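Local coordinates for protein lactate racemase (Thermoanaerobacterium thermosaccharolyticum, PDB 2YJG) that interconverts the D- and L-isomers of lactate as a homodimeric racemase that depends on a nickel pincer cofactor, at residues Q23-S28 / I412-D417; E40-R45 / S244-N249; I66-S71 / A97-L102; T146-G151 / I220-I225. One frame throughout, in Å; residues are numbered along the deposited sequence.

Contact 1. Residues Q23-S28 / I412-D417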
loop_
_atom_site.group_PDB
_atom_site.type_symbol
_atom_site.label_atom_id
_atom_site.label_comp_id
_atom_site.label_asym_id
_atom_site.label_seq_id
_atom_site.Cartn_x
_atom_site.Cartn_y
_atom_site.Cartn_z
ATOM N N GLN A 23 -48.069 4.147 18.420
ATOM C CA GLN A 23 -47.960 5.425 19.027
ATOM C C GLN A 23 -47.456 6.346 17.943
ATOM O O GLN A 23 -48.197 7.219 17.411
ATOM C CB GLN A 23 -47.060 5.382 20.278
ATOM C CG GLN A 23 -47.073 6.651 21.094
ATOM C CD GLN A 23 -48.360 6.904 21.812
ATOM O OE1 GLN A 23 -48.776 6.121 22.660
ATOM N NE2 GLN A 23 -49.031 8.026 21.465
ATOM N N GLY A 24 -46.205 6.153 17.572
ATOM C CA GLY A 24 -45.565 6.947 16.570
ATOM C C GLY A 24 -44.536 6.064 15.846
ATOM O O GLY A 24 -44.088 5.041 16.386
ATOM N N ILE A 25 -44.167 6.480 14.647
ATOM C CA ILE A 25 -43.100 5.812 13.878
ATOM C C ILE A 25 -42.021 6.848 13.820
ATOM O O ILE A 25 -42.170 7.901 13.184
ATOM C CB ILE A 25 -43.528 5.364 12.470
ATOM C CG1 ILE A 25 -44.664 4.336 12.515
ATOM C CG2 ILE A 25 -42.333 4.814 11.694
ATOM C CD1 ILE A 25 -45.149 3.821 11.052
ATOM N N LEU A 26 -40.939 6.620 14.548
ATOM C CA LEU A 26 -39.968 7.711 14.766
ATOM C C LEU A 26 -38.761 7.490 13.873
ATOM O O LEU A 26 -38.028 6.532 14.071
ATOM C CB LEU A 26 -39.523 7.707 16.206
ATOM C CG LEU A 26 -40.651 7.679 17.221
ATOM C CD1 LEU A 26 -40.070 7.640 18.616
ATOM C CD2 LEU A 26 -41.530 8.999 16.999
ATOM N N ARG A 27 -38.578 8.399 12.912
ATOM C CA ARG A 27 -37.516 8.307 11.944
ATOM C C ARG A 27 -36.777 9.598 11.902
ATOM O O ARG A 27 -37.356 10.677 11.983
ATOM C CB ARG A 27 -38.028 8.079 10.515
ATOM C CG ARG A 27 -38.831 6.809 10.289
ATOM C CD ARG A 27 -39.271 6.775 8.803
ATOM N NE ARG A 27 -40.357 5.831 8.537
ATOM C CZ ARG A 27 -40.185 4.569 8.145
ATOM N NH1 ARG A 27 -38.956 4.073 7.954
ATOM N NH2 ARG A 27 -41.257 3.795 7.918
ATOM N N SER A 28 -35.489 9.440 11.752
ATOM C CA SER A 28 -34.592 10.489 11.411
ATOM C C SER A 28 -35.018 11.133 10.084
ATOM O O SER A 28 -35.590 10.463 9.196
ATOM C CB SER A 28 -33.215 9.853 11.264
ATOM O OG SER A 28 -32.338 10.660 10.547
ATOM N N ILE A 412 -47.473 1.173 20.582
ATOM C CA ILE A 412 -46.135 0.716 20.320
ATOM C C ILE A 412 -45.417 1.816 19.636
ATOM O O ILE A 412 -45.919 2.400 18.648
ATOM C CB ILE A 412 -46.125 -0.491 19.325
ATOM C CG1 ILE A 412 -46.926 -1.666 19.859
ATOM C CG2 ILE A 412 -44.691 -0.963 18.983
ATOM C CD1 ILE A 412 -47.302 -2.679 18.751
ATOM N N ASN A 413 -44.216 2.101 20.106
ATOM C CA ASN A 413 -43.360 3.013 19.413
ATOM C C ASN A 413 -42.551 2.233 18.384
ATOM O O ASN A 413 -41.929 1.253 18.743
ATOM C CB ASN A 413 -42.414 3.735 20.394
ATOM C CG ASN A 413 -43.002 5.005 21.027
ATOM O OD1 ASN A 413 -42.592 5.412 22.137
ATOM N ND2 ASN A 413 -43.880 5.672 20.312
ATOM N N VAL A 414 -42.479 2.690 17.131
ATOM C CA VAL A 414 -41.649 2.040 16.086
ATOM C C VAL A 414 -40.522 2.932 15.686
ATOM O O VAL A 414 -40.737 4.048 15.214
ATOM C CB VAL A 414 -42.490 1.661 14.808
ATOM C CG1 VAL A 414 -41.589 0.942 13.748
ATOM C CG2 VAL A 414 -43.682 0.757 15.216
ATOM N N ILE A 415 -39.287 2.471 15.882
ATOM C CA ILE A 415 -38.127 3.253 15.544
ATOM C C ILE A 415 -37.372 2.386 14.534
ATOM O O ILE A 415 -36.564 1.537 14.943
ATOM C CB ILE A 415 -37.219 3.473 16.752
ATOM C CG1 ILE A 415 -38.039 3.953 17.983
ATOM C CG2 ILE A 415 -36.086 4.443 16.366
ATOM C CD1 ILE A 415 -37.182 4.338 19.220
ATOM N N PRO A 416 -37.636 2.575 13.230
ATOM C CA PRO A 416 -37.123 1.560 12.300
ATOM C C PRO A 416 -35.600 1.401 12.265
ATOM O O PRO A 416 -35.124 0.282 12.097
ATOM C CB PRO A 416 -37.667 1.973 10.928
ATOM C CG PRO A 416 -38.717 3.108 11.212
ATOM C CD PRO A 416 -38.508 3.593 12.596
ATOM N N ASP A 417 -34.858 2.482 12.452
ATOM C CA ASP A 417 -33.409 2.428 12.589
ATOM C C ASP A 417 -32.943 3.032 13.934
ATOM O O ASP A 417 -32.843 4.262 14.115
ATOM C CB ASP A 417 -32.764 3.126 11.428
ATOM C CG ASP A 417 -31.212 3.044 11.454
ATOM O OD1 ASP A 417 -30.614 2.806 12.532
ATOM O OD2 ASP A 417 -30.604 3.226 10.378
HETATM O O HOH W 1 -35.641 5.312 13.025
#

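Contact 2. Residues E40-R45 / S244-N249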
loop_
_atom_site.group_PDB
_atom_site.type_symbol
_atom_site.label_atom_id
_atom_site.label_comp_id
_atom_site.label_asym_id
_atom_site.label_seq_id
_atom_site.Cartn_x
_atom_site.Cartn_y
_atom_site.Cartn_z
ATOM N N GLU A 40 -17.122 16.705 -3.369
ATOM C CA GLU A 40 -15.874 17.436 -3.323
ATOM C C GLU A 40 -16.144 18.915 -3.023
ATOM O O GLU A 40 -15.452 19.518 -2.236
ATOM C CB GLU A 40 -15.099 17.163 -4.655
ATOM C CG GLU A 40 -14.167 18.231 -5.154
ATOM C CD GLU A 40 -13.749 17.983 -6.602
ATOM O OE1 GLU A 40 -13.322 16.841 -6.917
ATOM O OE2 GLU A 40 -13.883 18.929 -7.419
ATOM N N ASP A 41 -17.162 19.502 -3.683
ATOM C CA ASP A 41 -17.527 20.867 -3.453
ATOM C C ASP A 41 -18.047 21.108 -2.060
ATOM O O ASP A 41 -17.905 22.190 -1.528
ATOM C CB ASP A 41 -18.549 21.348 -4.510
ATOM C CG ASP A 41 -17.874 21.645 -5.867
ATOM O OD1 ASP A 41 -16.661 21.780 -5.904
ATOM O OD2 ASP A 41 -18.554 21.666 -6.898
ATOM N N ILE A 42 -18.682 20.118 -1.451
ATOM C CA ILE A 42 -19.161 20.325 -0.068
ATOM C C ILE A 42 -17.952 20.468 0.829
ATOM O O ILE A 42 -17.900 21.347 1.677
ATOM C CB ILE A 42 -20.047 19.155 0.382
ATOM C CG1 ILE A 42 -21.389 19.227 -0.322
ATOM C CG2 ILE A 42 -20.228 19.187 1.864
ATOM C CD1 ILE A 42 -22.223 18.068 -0.049
ATOM N N VAL A 43 -16.966 19.587 0.629
ATOM C CA VAL A 43 -15.726 19.621 1.377
ATOM C C VAL A 43 -14.965 20.945 1.180
ATOM O O VAL A 43 -14.630 21.598 2.146
ATOM C CB VAL A 43 -14.814 18.393 1.090
ATOM C CG1 VAL A 43 -13.517 18.510 1.874
ATOM C CG2 VAL A 43 -15.558 17.117 1.439
ATOM N N LYS A 44 -14.749 21.376 -0.063
ATOM C CA LYS A 44 -14.053 22.644 -0.309
ATOM C C LYS A 44 -14.764 23.841 0.333
ATOM O O LYS A 44 -14.124 24.726 0.899
ATOM C CB LYS A 44 -13.903 22.904 -1.804
ATOM C CG LYS A 44 -12.885 22.067 -2.548
ATOM C CD LYS A 44 -11.503 22.728 -2.486
ATOM C CE LYS A 44 -11.444 24.153 -3.103
ATOM N NZ LYS A 44 -10.670 25.268 -2.306
ATOM N N ARG A 45 -16.087 23.874 0.251
ATOM C CA ARG A 45 -16.853 24.934 0.908
ATOM C C ARG A 45 -16.498 25.021 2.384
ATOM O O ARG A 45 -16.253 26.110 2.903
ATOM C CB ARG A 45 -18.381 24.716 0.732
ATOM C CG ARG A 45 -19.290 25.796 1.340
ATOM C CD ARG A 45 -20.795 25.463 1.234
ATOM N NE ARG A 45 -21.146 24.258 1.987
ATOM C CZ ARG A 45 -22.374 23.751 2.137
ATOM N NH1 ARG A 45 -23.442 24.355 1.614
ATOM N NH2 ARG A 45 -22.530 22.625 2.845
ATOM N N SER A 244 -25.364 5.577 2.463
ATOM C CA SER A 244 -24.459 5.156 1.387
ATOM C C SER A 244 -23.002 5.540 1.580
ATOM O O SER A 244 -22.153 5.165 0.766
ATOM C CB SER A 244 -24.940 5.781 0.071
ATOM O OG SER A 244 -26.371 5.742 -0.025
ATOM N N HIS A 245 -22.713 6.300 2.639
ATOM C CA HIS A 245 -21.389 6.886 2.884
ATOM C C HIS A 245 -21.069 8.060 1.978
ATOM O O HIS A 245 -19.934 8.491 1.927
ATOM C CB HIS A 245 -20.220 5.878 2.848
ATOM C CG HIS A 245 -20.320 4.763 3.845
ATOM N ND1 HIS A 245 -21.210 4.767 4.899
ATOM C CD2 HIS A 245 -19.614 3.608 3.956
ATOM C CE1 HIS A 245 -21.061 3.655 5.604
ATOM N NE2 HIS A 245 -20.098 2.938 5.055
ATOM N N LYS A 246 -22.073 8.617 1.307
ATOM C CA LYS A 246 -21.933 9.875 0.569
ATOM C C LYS A 246 -21.900 11.094 1.499
ATOM O O LYS A 246 -22.718 11.212 2.435
ATOM C CB LYS A 246 -23.096 10.015 -0.444
ATOM C CG LYS A 246 -23.048 11.246 -1.302
ATOM C CD LYS A 246 -24.468 11.814 -1.612
ATOM C CE LYS A 246 -24.360 13.248 -2.248
ATOM N NZ LYS A 246 -24.335 14.479 -1.343
ATOM N N ILE A 247 -20.944 11.996 1.258
ATOM C CA ILE A 247 -20.839 13.238 2.024
ATOM C C ILE A 247 -22.021 14.099 1.679
ATOM O O ILE A 247 -22.263 14.318 0.484
ATOM C CB ILE A 247 -19.526 14.020 1.718
ATOM C CG1 ILE A 247 -18.329 13.196 2.209
ATOM C CG2 ILE A 247 -19.535 15.419 2.353
ATOM C CD1 ILE A 247 -16.944 13.708 1.704
ATOM N N VAL A 248 -22.753 14.548 2.701
ATOM C CA VAL A 248 -23.915 15.461 2.567
ATOM C C VAL A 248 -23.730 16.833 3.214
ATOM O O VAL A 248 -24.461 17.807 2.918
ATOM C CB VAL A 248 -25.220 14.791 3.036
ATOM C CG1 VAL A 248 -25.530 13.599 2.186
ATOM C CG2 VAL A 248 -25.133 14.405 4.513
ATOM N N ASN A 249 -22.740 16.953 4.083
ATOM C CA ASN A 249 -22.314 18.206 4.660
ATOM C C ASN A 249 -20.889 18.013 5.218
ATOM O O ASN A 249 -20.404 16.890 5.389
ATOM C CB ASN A 249 -23.269 18.654 5.784
ATOM C CG ASN A 249 -23.409 20.193 5.931
ATOM O OD1 ASN A 249 -22.573 21.003 5.504
ATOM N ND2 ASN A 249 -24.476 20.583 6.586
#

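Contact 3. Residues I66-S71 / A97-L102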
loop_
_atom_site.group_PDB
_atom_site.type_symbol
_atom_site.label_atom_id
_atom_site.label_comp_id
_atom_site.label_asym_id
_atom_site.label_seq_id
_atom_site.Cartn_x
_atom_site.Cartn_y
_atom_site.Cartn_z
ATOM N N ILE A 66 3.886 18.622 9.599
ATOM C CA ILE A 66 2.427 18.540 9.750
ATOM C C ILE A 66 1.933 17.103 9.887
ATOM O O ILE A 66 2.443 16.200 9.241
ATOM C CB ILE A 66 1.746 19.220 8.570
ATOM C CG1 ILE A 66 2.310 20.636 8.434
ATOM C CG2 ILE A 66 0.227 19.253 8.738
ATOM C CD1 ILE A 66 1.813 21.392 7.257
ATOM N N VAL A 67 0.970 16.894 10.788
ATOM C CA VAL A 67 0.385 15.573 10.987
ATOM C C VAL A 67 -1.125 15.756 10.774
ATOM O O VAL A 67 -1.714 16.673 11.337
ATOM C CB VAL A 67 0.697 14.965 12.390
ATOM C CG1 VAL A 67 -0.143 13.670 12.651
ATOM C CG2 VAL A 67 2.272 14.731 12.559
ATOM N N ILE A 68 -1.702 14.940 9.901
ATOM C CA ILE A 68 -3.161 14.826 9.799
ATOM C C ILE A 68 -3.588 13.494 10.408
ATOM O O ILE A 68 -3.141 12.431 9.921
ATOM C CB ILE A 68 -3.632 14.742 8.389
ATOM C CG1 ILE A 68 -3.141 15.944 7.552
ATOM C CG2 ILE A 68 -5.182 14.658 8.307
ATOM C CD1 ILE A 68 -3.389 15.771 6.033
ATOM N N ILE A 69 -4.497 13.547 11.383
ATOM C CA ILE A 69 -5.027 12.327 11.980
ATOM C C ILE A 69 -6.238 11.934 11.148
ATOM O O ILE A 69 -7.086 12.796 10.823
ATOM C CB ILE A 69 -5.453 12.479 13.431
ATOM C CG1 ILE A 69 -4.261 12.901 14.324
ATOM C CG2 ILE A 69 -5.970 11.127 13.934
ATOM C CD1 ILE A 69 -4.635 13.284 15.786
ATOM N N THR A 70 -6.291 10.658 10.749
ATOM C CA THR A 70 -7.407 10.123 10.019
ATOM C C THR A 70 -7.937 8.901 10.736
ATOM O O THR A 70 -7.238 8.294 11.573
ATOM C CB THR A 70 -7.008 9.767 8.576
ATOM O OG1 THR A 70 -8.188 9.595 7.756
ATOM C CG2 THR A 70 -6.204 8.494 8.530
ATOM N N SER A 71 -9.171 8.529 10.406
ATOM C CA SER A 71 -9.793 7.358 10.963
ATOM C C SER A 71 -9.328 6.031 10.342
ATOM O O SER A 71 -8.762 5.955 9.264
ATOM C CB SER A 71 -11.312 7.459 10.897
ATOM O OG SER A 71 -11.794 8.508 11.735
ATOM N N ALA A 97 5.680 21.163 2.194
ATOM C CA ALA A 97 5.325 20.675 3.521
ATOM C C ALA A 97 5.523 19.191 3.672
ATOM O O ALA A 97 5.185 18.397 2.791
ATOM C CB ALA A 97 3.858 21.023 3.876
ATOM N N ASN A 98 6.115 18.835 4.796
ATOM C CA ASN A 98 6.089 17.474 5.227
ATOM C C ASN A 98 4.761 17.220 5.891
ATOM O O ASN A 98 4.393 17.909 6.872
ATOM C CB ASN A 98 7.191 17.187 6.204
ATOM C CG ASN A 98 8.520 17.370 5.610
ATOM O OD1 ASN A 98 9.290 18.228 6.060
ATOM N ND2 ASN A 98 8.791 16.633 4.534
ATOM N N VAL A 99 4.080 16.199 5.411
ATOM C CA VAL A 99 2.756 15.868 5.932
ATOM C C VAL A 99 2.689 14.382 6.207
ATOM O O VAL A 99 2.797 13.589 5.283
ATOM C CB VAL A 99 1.633 16.244 4.995
ATOM C CG1 VAL A 99 0.211 15.989 5.680
ATOM C CG2 VAL A 99 1.713 17.635 4.622
ATOM N N LYS A 100 2.504 14.016 7.467
ATOM C CA LYS A 100 2.317 12.645 7.892
ATOM C C LYS A 100 0.850 12.373 8.185
ATOM O O LYS A 100 0.191 13.180 8.810
ATOM C CB LYS A 100 3.164 12.327 9.126
ATOM C CG LYS A 100 4.570 11.942 8.723
ATOM C CD LYS A 100 5.425 11.490 9.812
ATOM C CE LYS A 100 6.892 11.692 9.386
ATOM N NZ LYS A 100 7.717 10.884 10.266
ATOM N N ILE A 101 0.342 11.239 7.741
ATOM C CA ILE A 101 -1.046 10.911 7.964
ATOM C C ILE A 101 -1.017 9.803 8.988
ATOM O O ILE A 101 -0.555 8.719 8.704
ATOM C CB ILE A 101 -1.741 10.540 6.631
ATOM C CG1 ILE A 101 -1.670 11.736 5.666
ATOM C CG2 ILE A 101 -3.184 10.222 6.828
ATOM C CD1 ILE A 101 -1.973 11.395 4.221
ATOM N N LEU A 102 -1.546 10.085 10.156
ATOM C CA LEU A 102 -1.512 9.177 11.305
ATOM C C LEU A 102 -2.887 8.566 11.438
ATOM O O LEU A 102 -3.849 9.297 11.650
ATOM C CB LEU A 102 -1.221 9.992 12.567
ATOM C CG LEU A 102 -1.143 9.249 13.918
ATOM C CD1 LEU A 102 -0.238 7.952 13.885
ATOM C CD2 LEU A 102 -0.760 10.210 14.982
#

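Contact 4. Residues T146-G151 / I220-I225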
loop_
_atom_site.group_PDB
_atom_site.type_symbol
_atom_site.label_atom_id
_atom_site.label_comp_id
_atom_site.label_asym_id
_atom_site.label_seq_id
_atom_site.Cartn_x
_atom_site.Cartn_y
_atom_site.Cartn_z
ATOM N N THR A 146 -2.484 15.919 32.594
ATOM C CA THR A 146 -3.489 15.237 33.415
ATOM C C THR A 146 -4.896 15.821 33.206
ATOM O O THR A 146 -5.123 17.016 33.171
ATOM C CB THR A 146 -3.159 15.347 34.871
ATOM O OG1 THR A 146 -3.290 16.717 35.240
ATOM C CG2 THR A 146 -1.747 14.818 35.153
ATOM N N LEU A 147 -5.870 14.929 33.128
ATOM C CA LEU A 147 -7.177 15.281 32.606
ATOM C C LEU A 147 -8.016 15.851 33.753
ATOM O O LEU A 147 -7.676 15.617 34.938
ATOM C CB LEU A 147 -7.829 14.024 32.038
ATOM C CG LEU A 147 -7.178 13.368 30.809
ATOM C CD1 LEU A 147 -7.452 11.892 30.682
ATOM C CD2 LEU A 147 -7.644 14.107 29.497
ATOM N N PRO A 148 -9.125 16.545 33.421
ATOM C CA PRO A 148 -10.074 16.996 34.441
ATOM C C PRO A 148 -10.493 15.941 35.467
ATOM O O PRO A 148 -10.674 16.279 36.648
ATOM C CB PRO A 148 -11.272 17.463 33.615
ATOM C CG PRO A 148 -10.705 17.919 32.357
ATOM C CD PRO A 148 -9.485 17.069 32.097
ATOM N N SER A 149 -10.630 14.688 35.041
ATOM C CA SER A 149 -10.970 13.593 35.931
ATOM C C SER A 149 -9.828 13.186 36.850
ATOM O O SER A 149 -10.012 12.368 37.744
ATOM C CB SER A 149 -11.338 12.373 35.116
ATOM O OG SER A 149 -10.269 12.042 34.240
ATOM N N GLY A 150 -8.639 13.706 36.592
ATOM C CA GLY A 150 -7.439 13.314 37.334
ATOM C C GLY A 150 -6.532 12.308 36.626
ATOM O O GLY A 150 -5.388 12.145 37.020
ATOM N N GLY A 151 -7.021 11.632 35.583
ATOM C CA GLY A 151 -6.194 10.660 34.853
ATOM C C GLY A 151 -5.043 11.224 34.013
ATOM O O GLY A 151 -5.134 12.316 33.422
ATOM N N ILE A 220 -17.190 12.004 29.836
ATOM C CA ILE A 220 -16.362 11.318 28.838
ATOM C C ILE A 220 -15.893 12.361 27.847
ATOM O O ILE A 220 -14.698 12.528 27.564
ATOM C CB ILE A 220 -17.146 10.173 28.074
ATOM C CG1 ILE A 220 -17.557 9.119 29.071
ATOM C CG2 ILE A 220 -16.222 9.565 27.027
ATOM C CD1 ILE A 220 -18.612 8.093 28.693
ATOM N N HIS A 221 -16.858 13.120 27.376
ATOM C CA HIS A 221 -16.643 14.221 26.442
ATOM C C HIS A 221 -15.767 15.303 27.041
ATOM O O HIS A 221 -14.836 15.828 26.397
ATOM C CB HIS A 221 -17.980 14.785 26.020
ATOM C CG HIS A 221 -17.873 15.961 25.112
ATOM N ND1 HIS A 221 -17.331 15.879 23.845
ATOM C CD2 HIS A 221 -18.216 17.248 25.302
ATOM C CE1 HIS A 221 -17.380 17.074 23.291
ATOM N NE2 HIS A 221 -17.915 17.922 24.153
ATOM N N ARG A 222 -15.975 15.611 28.310
ATOM C CA ARG A 222 -15.108 16.598 28.981
ATOM C C ARG A 222 -13.624 16.211 28.965
ATOM O O ARG A 222 -12.764 17.054 28.690
ATOM C CB ARG A 222 -15.598 16.784 30.448
ATOM C CG ARG A 222 -14.789 17.818 31.229
ATOM C CD ARG A 222 -15.219 17.973 32.736
ATOM N NE ARG A 222 -14.346 18.934 33.450
ATOM C CZ ARG A 222 -14.246 19.062 34.788
ATOM N NH1 ARG A 222 -14.928 18.275 35.626
ATOM N NH2 ARG A 222 -13.438 19.986 35.305
ATOM N N ASP A 223 -13.308 14.960 29.302
ATOM C CA ASP A 223 -11.913 14.467 29.208
ATOM C C ASP A 223 -11.379 14.514 27.783
ATOM O O ASP A 223 -10.210 14.879 27.591
ATOM C CB ASP A 223 -11.751 13.059 29.850
ATOM C CG ASP A 223 -11.441 13.137 31.376
ATOM O OD1 ASP A 223 -11.613 14.240 32.003
ATOM O OD2 ASP A 223 -11.019 12.119 31.900
ATOM N N MET A 224 -12.221 14.173 26.782
ATOM C CA MET A 224 -11.796 14.174 25.396
ATOM C C MET A 224 -11.452 15.569 24.911
ATOM O O MET A 224 -10.480 15.767 24.171
ATOM C CB MET A 224 -12.913 13.575 24.523
ATOM C CG MET A 224 -13.252 12.091 24.801
ATOM S SD MET A 224 -14.714 11.650 23.793
ATOM C CE MET A 224 -14.751 9.803 23.948
ATOM N N ILE A 225 -12.271 16.529 25.312
ATOM C CA ILE A 225 -12.136 17.929 24.918
ATOM C C ILE A 225 -10.814 18.456 25.474
ATOM O O ILE A 225 -10.032 19.117 24.760
ATOM C CB ILE A 225 -13.346 18.723 25.392
ATOM C CG1 ILE A 225 -14.535 18.438 24.459
ATOM C CG2 ILE A 225 -13.023 20.218 25.521
ATOM C CD1 ILE A 225 -14.328 18.869 23.055
#

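Contact 1. Residues Q23-S28 / I412-D417
Gln23 to Arg27 and Ile412 to Pro416 run side by side in the same direction, 12° apart end to end, strands 22-25 and 412-415 being parallel. Three backbone bonds join them: Gln23 N to Ile412 O, Val414 N to Gly24 O (2.9 Å) and Leu26 N to Val414 O (2.7 Å). The first donor sits above the carbonyl plane of Ile412; the other two approach nearly along the C=O axis. Further along, one water bridges the two segments, donating to Leu26 O and accepting from Asp417 N. Ile25 and Val414 form the central pair, lying alongside each other with CG1 of Ile25 4.1 Å from CB of Val414. Pro416 CG lies 4.0 Å from Ile25 CG2 and over one face of the Arg27 guanidinium, toward the rim, 3.4 Å from NH1. A glycine in place of Pro416 would probably deprive that guanidinium face of the CG lying over it and open a gap beside Ile25. Strand 22-25 is an outermost strand of a parallel sheet within this chain, and 412-415 bonds also to strand 279-283. Strand 3-8 covers the Ile25 and Val414 face through Ile4, while Leu26 packs on strand 271-277.

Contact 2. Residues E40-R45 / S244-N249
Ile42 of helix 39-48 packs on the start of strand 247-253, an outermost strand of the mixed sheet within this chain, where Val248 and Asn249 both face Val240 in a classic beta bulge. The axes of helix segment 40-45 and strand segment 247-249 approach to 8.1 Å, at 38°. From its CB, directed at the strand, Ile42 forks. The CG2 branch reaches the backbone of Asn249, 3.6 Å from its C, and meets Ile247 CG2 at 3.9 Å. On the other branch CG1 stands anti to the carbonyl carbon, and the extended chi2 (174°) carries CD1 to the carbonyl oxygens of Val248, at 3.7 Å, and Ile247. An alanine at Ile42 would probably open a gap against the bulge and leave Ile247 CG2 without this apolar neighbour. The next residue, Val43, touches Ile247 CD1 with its CG2 at 3.7 Å, the two side chains crossing at about a right angle. Helix 79-91 adds Leu85 beside Val43 and Ile81 beside Ile247, so both are buried between helices and sheet. Ile247 is also held by its backbone N, bonded to Glu39 OE1. Lys246 NZ donates to Ile247 O at 2.8 Å, tilted 24° from the carbonyl plane.

Contact 3. Residues I66-S71 / A97-L102
Ile66 to Thr70 pairs with Val99 to Leu102 in parallel strands 66-71 and 99-104 of a beta-alpha-beta unit whose crossover is helix 79-91. Five backbone bonds alternate. Ile66 N donates to Asn98 O, just before the second strand, and Lys100 N to Ile66 O; Ile68 N donates to Lys100 O, Leu102 N to Ile68 O (2.8 Å), and Thr70 N to Leu102 O (2.9 Å). Four of the five acceptors also take a CA-H contact; for instance, Val67 CA lies 3.2 Å from Lys100 O, and Ile101 CA the same distance from Ile68 O. Val67 and Ile69 bond instead to strand 164-170, so strand 66-71 is hydrogen-bonded along both edges. Thr70 OG1 is hydrogen-bonded outside the pair, to Glu168 OE2. The Thr70 side chain is about 7 Å from that of Asp72, which by similarity binds the nickel cofactor. Ile66, Ile68, Val99 and Ile101 share one face, where helix 79-91 packs on the first three through Leu87 and Ile90 and Phe130 of strand 129-132 on Ile101; Val67, Ile69, Lys100 and Leu102 occupy the other, where Val67 CG1 meets Leu102 CB at 3.8 Å. On the helix side, Ile68 CD1 crosses over to Val99 CG1, 3.6 Å away.

Contact 4. Residues T146-G151 / I220-I225
A type I beta turn, Leu147 to Gly150, links strands 141-146 and 152-156 and is bound to helix 219-230 through Asp223. The turn is closed by Gly150 N donating to Leu147 O, and Gly150 has a positive phi of 100° that suits glycine. Both carboxylate oxygens of Asp223 are used by Ser149. The backbone N of Ser149 donates to OD1 at 3.2 Å, on the syn lone pair, through a bent bond of 143°. Its hydroxyl OG donates to OD2 at a very short 2.5 Å. With OG between its backbone N and carbonyl carbon (chi1 56°), the hydroxyl reaches the carboxylate that the amide of the same residue also meets. Around it the turn supplies carbon: Leu147 CB lies 3.7 Å from Asp223 OD2, and Leu147 CD2 comes to 3.3 Å from Asp223 O on the helix backbone. Pro148 slides past Asp223 in the opposite direction, with CD 3.5 Å from OD1. The same proline lays CB over one face of the Arg222 guanidinium, toward its rim and 3.4 Å from NE; the extended arginine chain brings the group there. Phe204 of helix 202-206 packs on both Ser149 and Asp223, and Tyr226 touches Leu147 and Pro148. Two donors on a buried carboxylate would be expected to favour its charged form and to fix its rotation. The chemistry thus ties the beta turn to one residue of the helix by two bonds.

How the contacts relate
Contacts 2 and 3 reach the same mixed sheet, contact 3 inside it and contact 2 at an outermost strand, with centres 21 Å apart. Contact 1 belongs to the other, parallel sheet, and its centre is 42 Å from that of contact 3, on the opposite side of the chain's centre. It joins residues 384 apart in sequence, so the chain between them holds the other three contacts. Contact 4 lies 24 Å from contact 3, centre to centre. Both come near the probable cofactor site: the side chain of Lys184, the covalent attachment point by similarity, is about 9 Å from that of Ile69 and about 10 Å from that of Asp223. Contact 2 lies away from the annotated sites.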